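PDB 2XTS: sulfite dehydrogenase from Paracoccus pantotrophus, which probably oxidises protein-bound sulfane sulfur at a molybdenum-molybdopterin centre and passes the electrons to a haem c cytochrome partner. Local coordinates for residues Q85-K97 with K225-V237. Residues are numbered along the deposited sequence; the frame is centred on the assembly and turned at random. Where two conformers were deposited one is given.
With MTE (phosphonic acidmono-(2-amino-5,6-dimercapto-4-oxo-3,7,8a,9,10,10a-hexahydro-4H-8-oxa-1,3,9,10-tetraaza-anthracen-7-ylmethyl)ester), chain E.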
ATOM      1  N   GLN A  85      -7.338 -16.115 -17.157  1.00  9.53           N
ATOM      2  CA  GLN A  85      -7.743 -16.904 -18.326  1.00 10.55           C
ATOM      3  C   GLN A  85      -9.095 -17.574 -18.126  1.00 10.89           C
ATOM      4  O   GLN A  85      -9.921 -17.632 -19.042  1.00 12.31           O
ATOM      5  CB  GLN A  85      -6.718 -17.987 -18.624  1.00 11.22           C
ATOM      6  CG  GLN A  85      -5.460 -17.524 -19.329  1.00 12.36           C
ATOM      7  CD  GLN A  85      -4.376 -16.980 -18.438  1.00 12.71           C
ATOM      8  OE1 GLN A  85      -4.569 -16.774 -17.228  1.00 14.47           O
ATOM      9  NE2 GLN A  85      -3.206 -16.770 -19.029  1.00 16.13           N
ATOM     10  N   ASP A  86      -9.337 -18.091 -16.922  1.00 10.45           N
ATOM     11  CA  ASP A  86     -10.593 -18.777 -16.615  1.00 10.42           C
ATOM     12  C   ASP A  86     -11.748 -17.843 -16.233  1.00  9.80           C
ATOM     13  O   ASP A  86     -12.915 -18.234 -16.279  1.00 10.07           O
ATOM     14  CB  ASP A  86     -10.344 -19.751 -15.464  1.00 10.85           C
ATOM     15  CG  ASP A  86      -9.523 -20.963 -15.866  1.00 11.78           C
ATOM     16  OD1 ASP A  86      -9.337 -21.200 -17.086  1.00 15.81           O
ATOM     17  OD2 ASP A  86      -9.069 -21.668 -14.939  1.00 13.28           O
ATOM     18  N   TYR A  87     -11.415 -16.629 -15.833  1.00  9.77           N
ATOM     19  CA  TYR A  87     -12.394 -15.665 -15.370  1.00  9.22           C
ATOM     20  C   TYR A  87     -13.432 -15.330 -16.449  1.00  9.46           C
ATOM     21  O   TYR A  87     -13.097 -15.120 -17.605  1.00 10.15           O
ATOM     22  CB  TYR A  87     -11.690 -14.371 -14.942  1.00  9.23           C
ATOM     23  CG  TYR A  87     -12.623 -13.315 -14.432  1.00  8.40           C
ATOM     24  CD1 TYR A  87     -13.057 -13.345 -13.117  1.00  9.20           C
ATOM     25  CD2 TYR A  87     -13.106 -12.311 -15.246  1.00  9.65           C
ATOM     26  CE1 TYR A  87     -13.937 -12.424 -12.627  1.00  9.09           C
ATOM     27  CE2 TYR A  87     -13.988 -11.382 -14.750  1.00  9.08           C
ATOM     28  CZ  TYR A  87     -14.403 -11.442 -13.446  1.00  8.18           C
ATOM     29  OH  TYR A  87     -15.299 -10.493 -13.017  1.00  9.74           O
ATOM     30  N   ARG A  88     -14.695 -15.274 -16.049  1.00  8.81           N
ATOM     31  CA  ARG A  88     -15.755 -14.772 -16.917  1.00  9.26           C
ATOM     32  C   ARG A  88     -16.694 -13.916 -16.085  1.00  9.07           C
ATOM     33  O   ARG A  88     -17.007 -14.267 -14.950  1.00  9.82           O
ATOM     34  CB  ARG A  88     -16.558 -15.922 -17.522  1.00  9.29           C
ATOM     35  CG  ARG A  88     -15.796 -16.881 -18.427  1.00 11.44           C
ATOM     36  CD  ARG A  88     -15.353 -16.243 -19.735  1.00 11.52           C
ATOM     37  NE  ARG A  88     -14.780 -17.255 -20.609  1.00 13.41           N
ATOM     38  CZ  ARG A  88     -13.522 -17.678 -20.558  1.00 12.73           C
ATOM     39  NH1 ARG A  88     -12.652 -17.154 -19.693  1.00 13.14           N
ATOM     40  NH2 ARG A  88     -13.115 -18.619 -21.405  1.00 15.72           N
ATOM     41  N   LEU A  89     -17.157 -12.805 -16.654  1.00  9.14           N
ATOM     42  CA  LEU A  89     -18.183 -11.962 -16.035  1.00  9.07           C
ATOM     43  C   LEU A  89     -19.402 -11.917 -16.943  1.00  9.04           C
ATOM     44  O   LEU A  89     -19.300 -11.550 -18.104  1.00 10.22           O
ATOM     45  CB  LEU A  89     -17.669 -10.535 -15.792  1.00  9.68           C
ATOM     46  CG  LEU A  89     -18.676  -9.525 -15.214  1.00  9.76           C
ATOM     47  CD1 LEU A  89     -19.020  -9.958 -13.787  1.00 11.15           C
ATOM     48  CD2 LEU A  89     -18.154  -8.099 -15.219  1.00 13.08           C
ATOM     49  N   MET A  90     -20.548 -12.243 -16.378  1.00  8.09           N
ATOM     50  CA  MET A  90     -21.813 -12.285 -17.094  1.00  8.79           C
ATOM     51  C   MET A  90     -22.692 -11.166 -16.604  1.00  9.13           C
ATOM     52  O   MET A  90     -22.744 -10.883 -15.411  1.00  9.55           O
ATOM     53  CB  MET A  90     -22.495 -13.633 -16.858  1.00  8.74           C
ATOM     54  CG  MET A  90     -23.898 -13.749 -17.443  1.00 10.29           C
ATOM     55  SD  MET A  90     -24.702 -15.357 -17.130  1.00 11.26           S
ATOM     56  CE  MET A  90     -23.651 -16.385 -18.145  1.00 13.58           C
ATOM     57  N   ILE A  91     -23.379 -10.501 -17.539  1.00  9.08           N
ATOM     58  CA  ILE A  91     -24.455  -9.548 -17.219  1.00 10.39           C
ATOM     59  C   ILE A  91     -25.717 -10.054 -17.883  1.00 10.43           C
ATOM     60  O   ILE A  91     -25.721 -10.281 -19.089  1.00 11.39           O
ATOM     61  CB  ILE A  91     -24.151  -8.111 -17.694  1.00 11.44           C
ATOM     62  CG1 ILE A  91     -22.850  -7.609 -17.059  1.00 12.93           C
ATOM     63  CG2 ILE A  91     -25.280  -7.184 -17.304  1.00 12.57           C
ATOM     64  CD1 ILE A  91     -22.451  -6.178 -17.391  1.00 15.52           C
ATOM     65  N   ASN A  92     -26.768 -10.274 -17.100  1.00  9.92           N
ATOM     66  CA  ASN A  92     -28.001 -10.855 -17.647  1.00  9.86           C
ATOM     67  C   ASN A  92     -29.207 -10.312 -16.909  1.00 10.59           C
ATOM     68  O   ASN A  92     -29.087  -9.481 -16.010  1.00 11.71           O
ATOM     69  CB  ASN A  92     -27.958 -12.396 -17.630  1.00 10.34           C
ATOM     70  CG  ASN A  92     -28.211 -12.981 -16.258  1.00 10.59           C
ATOM     71  OD1 ASN A  92     -27.408 -12.809 -15.342  1.00 12.10           O
ATOM     72  ND2 ASN A  92     -29.302 -13.716 -16.120  1.00 12.32           N
ATOM     73  N   GLY A  93     -30.385 -10.725 -17.342  1.00 11.04           N
ATOM     74  CA  GLY A  93     -31.642 -10.338 -16.712  1.00 10.65           C
ATOM     75  C   GLY A  93     -32.329  -9.257 -17.516  1.00 10.48           C
ATOM     76  O   GLY A  93     -32.447  -9.365 -18.748  1.00 11.98           O
ATOM     77  N   LEU A  94     -32.773  -8.213 -16.835  1.00 11.00           N
ATOM     78  CA  LEU A  94     -33.536  -7.125 -17.472  1.00 11.67           C
ATOM     79  C   LEU A  94     -32.585  -6.161 -18.186  1.00 12.08           C
ATOM     80  O   LEU A  94     -32.433  -4.992 -17.813  1.00 11.98           O
ATOM     81  CB  LEU A  94     -34.452  -6.424 -16.454  1.00 11.73           C
ATOM     82  CG  LEU A  94     -35.625  -7.275 -15.983  1.00 12.99           C
ATOM     83  CD1 LEU A  94     -36.281  -6.622 -14.781  1.00 13.02           C
ATOM     84  CD2 LEU A  94     -36.646  -7.481 -17.101  1.00 15.07           C
ATOM     85  N   VAL A  95     -31.918  -6.707 -19.201  1.00 12.66           N
ATOM     86  CA  VAL A  95     -31.001  -5.978 -20.058  1.00 12.92           C
ATOM     87  C   VAL A  95     -31.368  -6.232 -21.507  1.00 13.88           C
ATOM     88  O   VAL A  95     -31.967  -7.257 -21.839  1.00 14.00           O
ATOM     89  CB  VAL A  95     -29.538  -6.387 -19.806  1.00 12.77           C
ATOM     90  CG1 VAL A  95     -29.114  -5.983 -18.387  1.00 14.53           C
ATOM     91  CG2 VAL A  95     -29.314  -7.871 -20.055  1.00 12.42           C
ATOM     92  N   GLU A  96     -30.990  -5.295 -22.367  1.00 14.23           N
ATOM     93  CA  GLU A  96     -31.289  -5.438 -23.793  1.00 14.96           C
ATOM     94  C   GLU A  96     -30.496  -6.554 -24.438  1.00 14.56           C
ATOM     95  O   GLU A  96     -31.006  -7.267 -25.290  1.00 15.92           O
ATOM     96  CB  GLU A  96     -31.049  -4.128 -24.549  1.00 16.04           C
ATOM     97  CG  GLU A  96     -31.913  -2.969 -24.083  1.00 20.26           C
ATOM     98  CD  GLU A  96     -33.385  -3.129 -24.432  1.00 25.17           C
ATOM     99  OE1 GLU A  96     -34.196  -2.326 -23.918  1.00 29.54           O
ATOM    100  OE2 GLU A  96     -33.747  -4.041 -25.212  1.00 29.66           O
ATOM    101  N   LYS A  97     -29.251  -6.742 -24.013  1.00 13.95           N
ATOM    102  CA  LYS A  97     -28.414  -7.827 -24.518  1.00 14.11           C
ATOM    103  C   LYS A  97     -27.586  -8.385 -23.364  1.00 12.69           C
ATOM    104  O   LYS A  97     -26.756  -7.662 -22.821  1.00 12.63           O
ATOM    105  CB  LYS A  97     -27.473  -7.335 -25.631  1.00 14.89           C
ATOM    106  CG  LYS A  97     -26.700  -8.456 -26.310  1.00 16.04           C
ATOM    107  CD  LYS A  97     -25.763  -7.951 -27.384  1.00 19.69           C
ATOM    108  CE  LYS A  97     -26.485  -7.663 -28.682  1.00 21.81           C
ATOM    109  NZ  LYS A  97     -25.492  -7.296 -29.732  1.00 25.12           N
ATOM    110  N   LYS A 225     -16.503 -10.773  -3.918  1.00  6.12           N
ATOM    111  CA  LYS A 225     -15.200 -11.154  -4.450  1.00  5.67           C
ATOM    112  C   LYS A 225     -15.338 -12.198  -5.558  1.00  6.45           C
ATOM    113  O   LYS A 225     -16.309 -12.957  -5.621  1.00  7.10           O
ATOM    114  CB  LYS A 225     -14.340 -11.701  -3.306  1.00  6.70           C
ATOM    115  CG  LYS A 225     -13.915 -10.663  -2.324  1.00  4.90           C
ATOM    116  CD  LYS A 225     -12.993 -11.187  -1.226  1.00  6.38           C
ATOM    117  CE  LYS A 225     -13.651 -12.140  -0.255  1.00  6.53           C
ATOM    118  NZ  LYS A 225     -12.643 -12.654   0.697  1.00  6.86           N
ATOM    119  N   TRP A 226     -14.337 -12.233  -6.430  1.00  6.10           N
ATOM    120  CA  TRP A 226     -14.313 -13.179  -7.551  1.00  6.18           C
ATOM    121  C   TRP A 226     -15.617 -13.054  -8.333  1.00  6.46           C
ATOM    122  O   TRP A 226     -16.245 -14.044  -8.690  1.00  6.85           O
ATOM    123  CB  TRP A 226     -14.068 -14.641  -7.080  1.00  7.01           C
ATOM    124  CG  TRP A 226     -13.005 -14.782  -6.025  1.00  6.37           C
ATOM    125  CD1 TRP A 226     -11.664 -14.709  -6.241  1.00  6.70           C
ATOM    126  CD2 TRP A 226     -13.171 -15.045  -4.633  1.00  6.27           C
ATOM    127  NE1 TRP A 226     -10.982 -14.889  -5.067  1.00  6.62           N
ATOM    128  CE2 TRP A 226     -11.887 -15.085  -4.064  1.00  6.15           C
ATOM    129  CE3 TRP A 226     -14.269 -15.276  -3.813  1.00  5.90           C
ATOM    130  CZ2 TRP A 226     -11.681 -15.287  -2.708  1.00  6.67           C
ATOM    131  CZ3 TRP A 226     -14.064 -15.500  -2.472  1.00  6.27           C
ATOM    132  CH2 TRP A 226     -12.780 -15.484  -1.921  1.00  6.99           C
ATOM    133  N   VAL A 227     -16.042 -11.813  -8.593  1.00  6.99           N
ATOM    134  CA  VAL A 227     -17.394 -11.570  -9.086  0.50  7.99           C
ATOM    135  C   VAL A 227     -17.595 -12.204 -10.458  1.00  7.82           C
ATOM    136  O   VAL A 227     -16.799 -11.984 -11.365  1.00  9.24           O
ATOM    137  CB  VAL A 227     -17.762 -10.071  -9.117  0.50  9.08           C
ATOM    138  CG1 VAL A 227     -19.283  -9.901  -9.038  0.50  7.58           C
ATOM    139  CG2 VAL A 227     -17.206  -9.349  -7.964  0.50  9.87           C
ATOM    140  N   ARG A 228     -18.647 -13.003 -10.594  1.00  7.49           N
ATOM    141  CA  ARG A 228     -18.909 -13.704 -11.856  1.00  7.74           C
ATOM    142  C   ARG A 228     -20.157 -13.285 -12.602  1.00  7.58           C
ATOM    143  O   ARG A 228     -20.256 -13.495 -13.817  1.00  8.70           O
ATOM    144  CB  ARG A 228     -18.964 -15.224 -11.634  1.00  8.38           C
ATOM    145  CG  ARG A 228     -20.297 -15.759 -11.188  1.00  8.73           C
ATOM    146  CD  ARG A 228     -20.307 -17.249 -11.211  1.00  9.55           C
ATOM    147  NE  ARG A 228     -21.653 -17.775 -10.986  1.00  9.56           N
ATOM    148  CZ  ARG A 228     -21.956 -19.067 -10.943  1.00  9.85           C
ATOM    149  NH1 ARG A 228     -21.003 -19.996 -11.033  1.00 10.65           N
ATOM    150  NH2 ARG A 228     -23.221 -19.431 -10.800  1.00 10.31           N
ATOM    151  N   ARG A 229     -21.120 -12.691 -11.904  1.00  7.75           N
ATOM    152  CA  ARG A 229     -22.394 -12.374 -12.555  1.00  8.21           C
ATOM    153  C   ARG A 229     -23.073 -11.193 -11.895  1.00  8.05           C
ATOM    154  O   ARG A 229     -23.075 -11.065 -10.676  1.00  9.29           O
ATOM    155  CB  ARG A 229     -23.332 -13.592 -12.563  1.00  8.41           C
ATOM    156  CG  ARG A 229     -24.617 -13.422 -13.357  1.00  9.03           C
ATOM    157  CD  ARG A 229     -25.389 -14.721 -13.455  1.00  8.81           C
ATOM    158  NE  ARG A 229     -26.081 -15.034 -12.210  1.00  8.73           N
ATOM    159  CZ  ARG A 229     -27.241 -14.492 -11.838  1.00  9.22           C
ATOM    160  NH1 ARG A 229     -27.852 -13.587 -12.590  1.00  8.89           N
ATOM    161  NH2 ARG A 229     -27.810 -14.852 -10.698  1.00 10.05           N
ATOM    162  N   LEU A 230     -23.592 -10.310 -12.745  1.00  8.73           N
ATOM    163  CA  LEU A 230     -24.438  -9.173 -12.394  1.00  9.04           C
ATOM    164  C   LEU A 230     -25.793  -9.407 -13.060  1.00  9.10           C
ATOM    165  O   LEU A 230     -25.917  -9.327 -14.286  1.00 10.22           O
ATOM    166  CB  LEU A 230     -23.826  -7.850 -12.855  1.00  9.61           C
ATOM    167  CG  LEU A 230     -22.363  -7.601 -12.511  1.00 10.46           C
ATOM    168  CD1 LEU A 230     -21.912  -6.275 -13.137  1.00 11.77           C
ATOM    169  CD2 LEU A 230     -22.141  -7.602 -10.994  1.00 10.50           C
ATOM    170  N   GLY A 231     -26.789  -9.733 -12.260  1.00  8.43           N
ATOM    171  CA  GLY A 231     -28.138  -9.996 -12.755  1.00  9.03           C
ATOM    172  C   GLY A 231     -29.018  -8.815 -12.470  1.00  9.32           C
ATOM    173  O   GLY A 231     -29.001  -8.281 -11.367  1.00  9.76           O
ATOM    174  N   ILE A 232     -29.806  -8.391 -13.450  1.00  9.60           N
ATOM    175  CA  ILE A 232     -30.683  -7.237 -13.270  1.00 10.27           C
ATOM    176  C   ILE A 232     -32.110  -7.743 -13.129  1.00 10.20           C
ATOM    177  O   ILE A 232     -32.611  -8.410 -14.016  1.00 10.67           O
ATOM    178  CB  ILE A 232     -30.582  -6.274 -14.453  1.00 11.22           C
ATOM    179  CG1 ILE A 232     -29.114  -5.875 -14.713  1.00 12.68           C
ATOM    180  CG2 ILE A 232     -31.462  -5.054 -14.190  1.00 12.90           C
ATOM    181  CD1 ILE A 232     -28.364  -5.306 -13.498  1.00 13.46           C
ATOM    182  N   TYR A 233     -32.741  -7.433 -12.008  1.00  9.88           N
ATOM    183  CA  TYR A 233     -34.070  -7.932 -11.656  1.00 10.39           C
ATOM    184  C   TYR A 233     -34.985  -6.755 -11.304  1.00 10.07           C
ATOM    185  O   TYR A 233     -34.532  -5.613 -11.095  1.00 10.42           O
ATOM    186  CB  TYR A 233     -33.955  -8.944 -10.483  1.00 10.37           C
ATOM    187  CG  TYR A 233     -33.082 -10.131 -10.772  1.00 11.63           C
ATOM    188  CD1 TYR A 233     -33.533 -11.181 -11.529  1.00 14.60           C
ATOM    189  CD2 TYR A 233     -31.831 -10.223 -10.257  1.00 13.05           C
ATOM    190  CE1 TYR A 233     -32.725 -12.268 -11.814  1.00 15.57           C
ATOM    191  CE2 TYR A 233     -31.022 -11.305 -10.529  1.00 13.03           C
ATOM    192  CZ  TYR A 233     -31.466 -12.330 -11.291  1.00 12.68           C
ATOM    193  OH  TYR A 233     -30.615 -13.386 -11.538  1.00 12.96           O
ATOM    194  N   ASP A 234     -36.279  -7.048 -11.210  1.00 10.75           N
ATOM    195  CA  ASP A 234     -37.277  -6.030 -10.879  1.00 11.41           C
ATOM    196  C   ASP A 234     -37.527  -5.895  -9.388  1.00 11.37           C
ATOM    197  O   ASP A 234     -38.230  -5.006  -8.952  1.00 12.55           O
ATOM    198  CB  ASP A 234     -38.589  -6.244 -11.669  1.00 11.95           C
ATOM    199  CG  ASP A 234     -39.295  -7.553 -11.339  1.00 14.30           C
ATOM    200  OD1 ASP A 234     -38.799  -8.357 -10.512  1.00 17.79           O
ATOM    201  OD2 ASP A 234     -40.380  -7.773 -11.935  1.00 19.58           O
ATOM    202  N   LYS A 235     -36.888  -6.762  -8.611  1.00 11.10           N
ATOM    203  CA  LYS A 235     -37.021  -6.792  -7.146  1.00 10.98           C
ATOM    204  C   LYS A 235     -35.776  -7.414  -6.546  1.00 10.05           C
ATOM    205  O   LYS A 235     -35.017  -8.049  -7.255  1.00  9.97           O
ATOM    206  CB  LYS A 235     -38.244  -7.586  -6.690  1.00 12.01           C
ATOM    207  CG  LYS A 235     -38.314  -8.978  -7.187  1.00 15.38           C
ATOM    208  CD  LYS A 235     -39.623  -9.642  -6.784  1.00 19.08           C
ATOM    209  CE  LYS A 235     -40.860  -8.864  -7.256  1.00 21.66           C
ATOM    210  NZ  LYS A 235     -42.169  -9.618  -7.255  1.00 25.96           N
ATOM    211  N   ALA A 236     -35.583  -7.234  -5.242  1.00 10.00           N
ATOM    212  CA  ALA A 236     -34.460  -7.811  -4.552  1.00  9.46           C
ATOM    213  C   ALA A 236     -34.588  -9.332  -4.582  1.00  8.89           C
ATOM    214  O   ALA A 236     -35.694  -9.872  -4.502  1.00  9.74           O
ATOM    215  CB  ALA A 236     -34.411  -7.297  -3.120  1.00 10.40           C
ATOM    216  N   VAL A 237     -33.470 -10.032  -4.652  1.00  8.75           N
ATOM    217  CA  VAL A 237     -33.521 -11.477  -4.639  1.00  8.14           C
ATOM    218  C   VAL A 237     -33.889 -12.028  -3.244  1.00  8.17           C
ATOM    219  O   VAL A 237     -34.567 -13.036  -3.129  1.00  8.57           O
ATOM    220  CB  VAL A 237     -32.176 -12.059  -5.138  1.00  8.88           C
ATOM    221  CG1 VAL A 237     -32.121 -13.565  -4.944  1.00  9.77           C
ATOM    222  CG2 VAL A 237     -31.939 -11.631  -6.592  1.00  9.94           C
TER
HETATM  223  N1  MTE E 500     -17.392 -12.491  -1.790  1.00  1.84           N
HETATM  224  C2  MTE E 500     -17.515 -13.790  -2.040  1.00  1.98           C
HETATM  225  N2  MTE E 500     -17.614 -14.197  -3.324  1.00  2.25           N
HETATM  226  N3  MTE E 500     -17.521 -14.711  -1.058  1.00  1.71           N
HETATM  227  C4  MTE E 500     -17.419 -14.378   0.261  1.00  1.99           C
HETATM  228  O4  MTE E 500     -17.419 -15.293   1.110  1.00  2.29           O
HETATM  229  N5  MTE E 500     -17.285 -12.487   1.905  1.00  2.13           N
HETATM  230  C6  MTE E 500     -17.767 -11.129   2.011  1.00  2.15           C
HETATM  231  C7  MTE E 500     -17.157 -10.156   1.013  1.00  0.97           C
HETATM  232  N8  MTE E 500     -17.233 -10.699  -0.318  1.00  0.67           N
HETATM  233  C9  MTE E 500     -17.312 -12.976   0.612  1.00  1.89           C
HETATM  234  C10 MTE E 500     -17.315 -12.026  -0.507  1.00  2.16           C
HETATM  235  C1' MTE E 500     -17.619 -10.551   3.407  1.00  1.65           C
HETATM  236  S1' MTE E 500     -18.717 -11.085   4.661  1.00  2.47           S
HETATM  237  C2' MTE E 500     -16.718  -9.580   3.686  1.00  1.29           C
HETATM  238  S2' MTE E 500     -16.665  -8.791   5.213  1.00  2.44           S
HETATM  239  C3' MTE E 500     -15.748  -9.141   2.610  1.00  1.67           C
HETATM  240  O3' MTE E 500     -15.815  -9.911   1.398  1.00  1.77           O
HETATM  241  C4' MTE E 500     -14.322  -9.276   3.110  1.00  2.01           C
HETATM  242  O4' MTE E 500     -13.415  -8.779   2.117  1.00  2.04           O
HETATM  243  P   MTE E 500     -11.884  -9.226   2.282  1.00  2.05           P
HETATM  244  O1P MTE E 500     -11.549  -8.610   3.674  1.00  2.28           O
HETATM  245  O2P MTE E 500     -11.775 -10.714   2.343  1.00  2.22           O
HETATM  246  O3P MTE E 500     -11.157  -8.535   1.181  1.00  2.34           O
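R229 NH1 is shared by two oxygens. It gives a hydrogen bond of 2.9 Å to OD1 of N92, meeting a lone pair in the plane of the amide, and another to the hydroxyl of Y233, to which NH2 adds a longer bond. Amide and guanidinium planes stand 61° apart. A long, bendable arginine suits this place: CG lies anti to the backbone N (chi1 -173°) and the chain runs beside M90, SD 3.8 Å from R229 CD, before the bend at chi3 turns the guanidinium to N92. G231 leaves room for it, since a side chain there would collide with NH1. R228 and R229 together sit opposite E172 of strand 168-173, a classic beta bulge, and E172 OE1 takes the NE of both. Were R229 an alanine, N92 OD1 and the Y233 hydroxyl would probably lose their guanidinium donor and E172 one of its two arginines.

Strands 89-93 and 227-233 run parallel, 8° apart, joined by alternating backbone bonds from M90 N to R228 O through L94 N to I232 O (2.8 Å). At one end, tyrosine suits position Y87 because its ring carries OH across to V227 O (2.7 Å). On the other face of the sheet, branched I91 and L230 meet, CG1 to CD1 at 4.2 Å, and helix 153-160 packs against I91. I232 CG1 touches V95 CG1 at 3.7 Å.

Just before its strand, K225 grips the pterin with its backbone N and O, and NZ binds phosphate oxygen O2P at 2.7 Å. D18 of a neighbouring cytochrome chain bonds to N92 ND2 and Y233 OH, so one polar network joins R229 to that subunit, while segment 225-237 runs from the cofactor pocket at K225 to the cytochrome interface at Y233.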